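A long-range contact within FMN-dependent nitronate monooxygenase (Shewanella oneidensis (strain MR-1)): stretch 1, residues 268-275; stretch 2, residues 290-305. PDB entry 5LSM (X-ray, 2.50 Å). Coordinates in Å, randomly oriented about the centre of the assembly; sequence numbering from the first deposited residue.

Stretch 1, residues 268-275: TNLFSGRP
Stretch 2 (290-305) MNEAVPDFPLASSAVA

Stretch 1 forms no regular helix or strand. Thr-268 is extended (phi/psi -139/138°), Asn-269 to Ser-272 curl with psi between -27 and 8°, and Gly-273 takes 105/-9°; Gly-273 N donates to Asn-269 O at 3.0 Å. Stretch 2 makes a type I turn from Asn-291 to Val-294, runs extended from Val-294 to Phe-297, passes a cis peptide before Pro-298, and enters a second type I turn, Pro-298 to Ser-301, leading into helix. The register is set by CA–CA distances: Thr-268 to Met-290 4.9 Å, Gly-273 to Phe-297 4.1 Å, Ser-272 to Ala-300 4.8 Å.

Asn-269 (chi1 64°, chi2 -27°) supplies both direct hydrogen bonds across the contact. Its OD1 accepts from Asn-291 N (2.9 Å, 143°) and its ND2 donates to Asn-291 O (2.7 Å, 167°), so one buried amide satisfies both polar backbone groups of a single residue. Asn-291 OD1 (chi1 t) instead receives Ala-293 N at 2.9 Å, within its own turn.

Apolar packing flanks this clamp: Leu-270 CD2 (m, t) lies 4.0 Å from Val-294 CG2 (t), and Met-290 (m, m, m) brings CE to 4.1 Å from Pro-275 CG.

Gly-273 suits its place twice over. Its CA lies 3.2 Å from Pro-295 O; an ideal CB would fall 2.4 Å from Phe-297 N, and its backbone angles themselves call for glycine. Nearby, Ser-272 O accepts CA-H contacts from Phe-297 CA (3.3 Å) and Pro-298 CA (3.4 Å). Phe-297 (t, chi2 81°) points toward stretch 1, its CB 3.4 Å from Arg-274 CG, while Ser-272 OG (p) accepts Arg-274 N at 3.1 Å.

Two waters complete the contact: one donates to Leu-270 O (2.8 Å) and Ala-300 O (2.9 Å); another accepts from Phe-297 N (3.0 Å) and donates weakly to Gly-273 O (3.3 Å). Together the stretches bury 725 Å².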

# COMPACT_ATOMS: atom_id res chain seq x y z
N THR A 268 -12.64 -3.18 4.94
CA THR A 268 -13.92 -3.12 5.64
C THR A 268 -14.06 -4.32 6.57
O THR A 268 -13.66 -5.43 6.22
CB THR A 268 -15.11 -3.12 4.66
OG1 THR A 268 -16.33 -3.20 5.38
CG2 THR A 268 -15.06 -4.30 3.71
N ASN A 269 -14.56 -4.08 7.79
CA ASN A 269 -14.91 -5.17 8.71
C ASN A 269 -16.41 -5.49 8.72
O ASN A 269 -16.87 -6.30 9.53
CB ASN A 269 -14.43 -4.86 10.12
CG ASN A 269 -15.12 -3.63 10.74
OD1 ASN A 269 -15.57 -2.72 10.05
ND2 ASN A 269 -15.15 -3.58 12.04
N LEU A 270 -17.15 -4.88 7.80
CA LEU A 270 -18.61 -4.85 7.91
C LEU A 270 -19.24 -6.21 7.66
O LEU A 270 -20.31 -6.49 8.17
CB LEU A 270 -19.22 -3.80 6.96
CG LEU A 270 -19.04 -2.33 7.36
CD1 LEU A 270 -19.49 -1.40 6.27
CD2 LEU A 270 -19.80 -2.01 8.64
N PHE A 271 -18.58 -7.07 6.88
CA PHE A 271 -19.21 -8.31 6.43
C PHE A 271 -18.84 -9.51 7.28
O PHE A 271 -19.51 -10.53 7.24
CB PHE A 271 -18.82 -8.61 4.98
CG PHE A 271 -19.17 -7.52 4.03
CD1 PHE A 271 -20.44 -7.45 3.48
CD2 PHE A 271 -18.27 -6.50 3.77
CE1 PHE A 271 -20.78 -6.44 2.61
CE2 PHE A 271 -18.60 -5.47 2.89
CZ PHE A 271 -19.86 -5.44 2.33
N SER A 272 -17.73 -9.41 8.01
CA SER A 272 -17.17 -10.58 8.68
C SER A 272 -16.78 -10.33 10.16
O SER A 272 -16.80 -11.26 10.96
CB SER A 272 -15.97 -11.07 7.90
OG SER A 272 -14.89 -10.16 8.05
N GLY A 273 -16.44 -9.08 10.50
CA GLY A 273 -15.82 -8.77 11.80
C GLY A 273 -14.33 -8.46 11.72
O GLY A 273 -13.71 -8.08 12.72
N ARG A 274 -13.73 -8.69 10.56
CA ARG A 274 -12.29 -8.54 10.39
C ARG A 274 -11.98 -7.77 9.12
O ARG A 274 -12.68 -7.93 8.10
CB ARG A 274 -11.61 -9.93 10.37
CG ARG A 274 -10.96 -10.31 11.70
CD ARG A 274 -10.19 -11.62 11.65
NE ARG A 274 -8.82 -11.36 11.28
CZ ARG A 274 -7.76 -11.52 12.07
NH1 ARG A 274 -7.87 -12.09 13.25
NH2 ARG A 274 -6.58 -11.19 11.61
N PRO A 275 -10.96 -6.91 9.17
CA PRO A 275 -10.58 -6.12 7.98
C PRO A 275 -10.38 -6.99 6.73
O PRO A 275 -9.57 -7.91 6.74
CB PRO A 275 -9.26 -5.48 8.38
CG PRO A 275 -9.27 -5.48 9.85
CD PRO A 275 -10.05 -6.68 10.29
N MET A 290 -14.81 1.12 7.68
CA MET A 290 -14.51 0.46 8.96
C MET A 290 -15.52 0.89 10.00
O MET A 290 -15.96 2.04 10.00
CB MET A 290 -13.10 0.83 9.47
CG MET A 290 -11.94 0.20 8.71
SD MET A 290 -11.98 -1.60 8.59
CE MET A 290 -11.50 -2.10 10.24
N ASN A 291 -15.84 -0.01 10.93
CA ASN A 291 -16.80 0.31 12.00
C ASN A 291 -16.49 -0.44 13.29
O ASN A 291 -16.49 -1.66 13.34
CB ASN A 291 -18.22 0.00 11.54
CG ASN A 291 -19.28 0.71 12.38
OD1 ASN A 291 -19.24 0.67 13.61
ND2 ASN A 291 -20.25 1.33 11.72
N GLU A 292 -16.41 0.32 14.38
CA GLU A 292 -15.96 -0.19 15.67
C GLU A 292 -17.04 -1.02 16.37
O GLU A 292 -16.74 -1.79 17.28
CB GLU A 292 -15.52 0.98 16.56
CG GLU A 292 -14.47 1.90 15.92
CD GLU A 292 -15.01 2.81 14.79
OE1 GLU A 292 -16.20 3.22 14.81
OE2 GLU A 292 -14.21 3.15 13.88
N ALA A 293 -18.28 -0.92 15.89
CA ALA A 293 -19.45 -1.59 16.51
C ALA A 293 -19.74 -3.02 16.01
O ALA A 293 -20.56 -3.72 16.59
CB ALA A 293 -20.68 -0.72 16.32
N VAL A 294 -19.10 -3.43 14.92
CA VAL A 294 -19.29 -4.76 14.36
C VAL A 294 -18.76 -5.86 15.29
O VAL A 294 -17.69 -5.73 15.85
CB VAL A 294 -18.57 -4.88 13.01
CG1 VAL A 294 -18.86 -6.22 12.35
CG2 VAL A 294 -19.00 -3.73 12.11
N PRO A 295 -19.51 -6.95 15.45
CA PRO A 295 -19.02 -8.01 16.31
C PRO A 295 -17.74 -8.69 15.80
O PRO A 295 -17.44 -8.68 14.60
CB PRO A 295 -20.18 -9.02 16.35
CG PRO A 295 -21.11 -8.62 15.26
CD PRO A 295 -20.92 -7.16 15.06
N ASP A 296 -17.05 -9.35 16.72
CA ASP A 296 -15.82 -10.04 16.40
C ASP A 296 -16.03 -11.12 15.34
O ASP A 296 -17.11 -11.69 15.21
CB ASP A 296 -15.21 -10.65 17.65
CG ASP A 296 -14.69 -9.61 18.61
OD1 ASP A 296 -14.44 -8.47 18.17
OD2 ASP A 296 -14.54 -9.94 19.81
N PHE A 297 -15.01 -11.30 14.51
CA PHE A 297 -14.92 -12.34 13.51
C PHE A 297 -15.08 -13.75 14.11
O PHE A 297 -14.41 -14.07 15.09
CB PHE A 297 -13.55 -12.21 12.82
CG PHE A 297 -13.31 -13.21 11.76
CD1 PHE A 297 -13.82 -13.02 10.48
CD2 PHE A 297 -12.58 -14.36 12.03
CE1 PHE A 297 -13.63 -13.97 9.49
CE2 PHE A 297 -12.35 -15.30 11.04
CZ PHE A 297 -12.88 -15.10 9.76
N PRO A 298 -15.93 -14.61 13.50
CA PRO A 298 -16.69 -14.42 12.27
C PRO A 298 -18.19 -14.11 12.46
O PRO A 298 -19.00 -14.42 11.58
CB PRO A 298 -16.55 -15.77 11.57
CG PRO A 298 -16.54 -16.73 12.70
CD PRO A 298 -15.82 -16.05 13.82
N LEU A 299 -18.55 -13.43 13.54
CA LEU A 299 -19.95 -13.35 13.92
C LEU A 299 -20.78 -12.47 12.98
O LEU A 299 -21.92 -12.80 12.68
CB LEU A 299 -20.09 -12.92 15.38
CG LEU A 299 -19.41 -13.91 16.33
CD1 LEU A 299 -19.37 -13.40 17.75
CD2 LEU A 299 -20.06 -15.29 16.25
N ALA A 300 -20.15 -11.46 12.40
CA ALA A 300 -20.89 -10.39 11.71
C ALA A 300 -21.57 -10.83 10.42
O ALA A 300 -22.54 -10.20 9.99
CB ALA A 300 -19.96 -9.21 11.44
N SER A 301 -21.10 -11.92 9.82
CA SER A 301 -21.70 -12.45 8.59
C SER A 301 -23.18 -12.74 8.77
O SER A 301 -23.97 -12.49 7.87
CB SER A 301 -21.00 -13.74 8.14
OG SER A 301 -19.64 -13.71 8.51
N SER A 302 -23.55 -13.30 9.91
CA SER A 302 -24.94 -13.69 10.13
C SER A 302 -25.89 -12.49 9.96
O SER A 302 -26.95 -12.63 9.34
CB SER A 302 -25.10 -14.33 11.51
OG SER A 302 -24.67 -13.44 12.51
N ALA A 303 -25.46 -11.31 10.40
CA ALA A 303 -26.28 -10.08 10.35
C ALA A 303 -26.51 -9.49 8.95
O ALA A 303 -27.44 -8.70 8.77
CB ALA A 303 -25.68 -9.02 11.24
N VAL A 304 -25.67 -9.83 7.97
CA VAL A 304 -25.83 -9.29 6.61
C VAL A 304 -26.20 -10.33 5.58
O VAL A 304 -26.44 -9.99 4.43
CB VAL A 304 -24.55 -8.58 6.10
CG1 VAL A 304 -24.38 -7.23 6.76
CG2 VAL A 304 -23.32 -9.46 6.31
N ALA A 305 -26.21 -11.60 5.98
CA ALA A 305 -26.48 -12.69 5.03
C ALA A 305 -27.79 -12.48 4.26
O ALA A 305 -27.81 -12.55 3.04
CB ALA A 305 -26.51 -14.03 5.76
O HOH W 1 -22.61 -7.34 9.54
O HOH W 2 -12.38 -9.97 15.11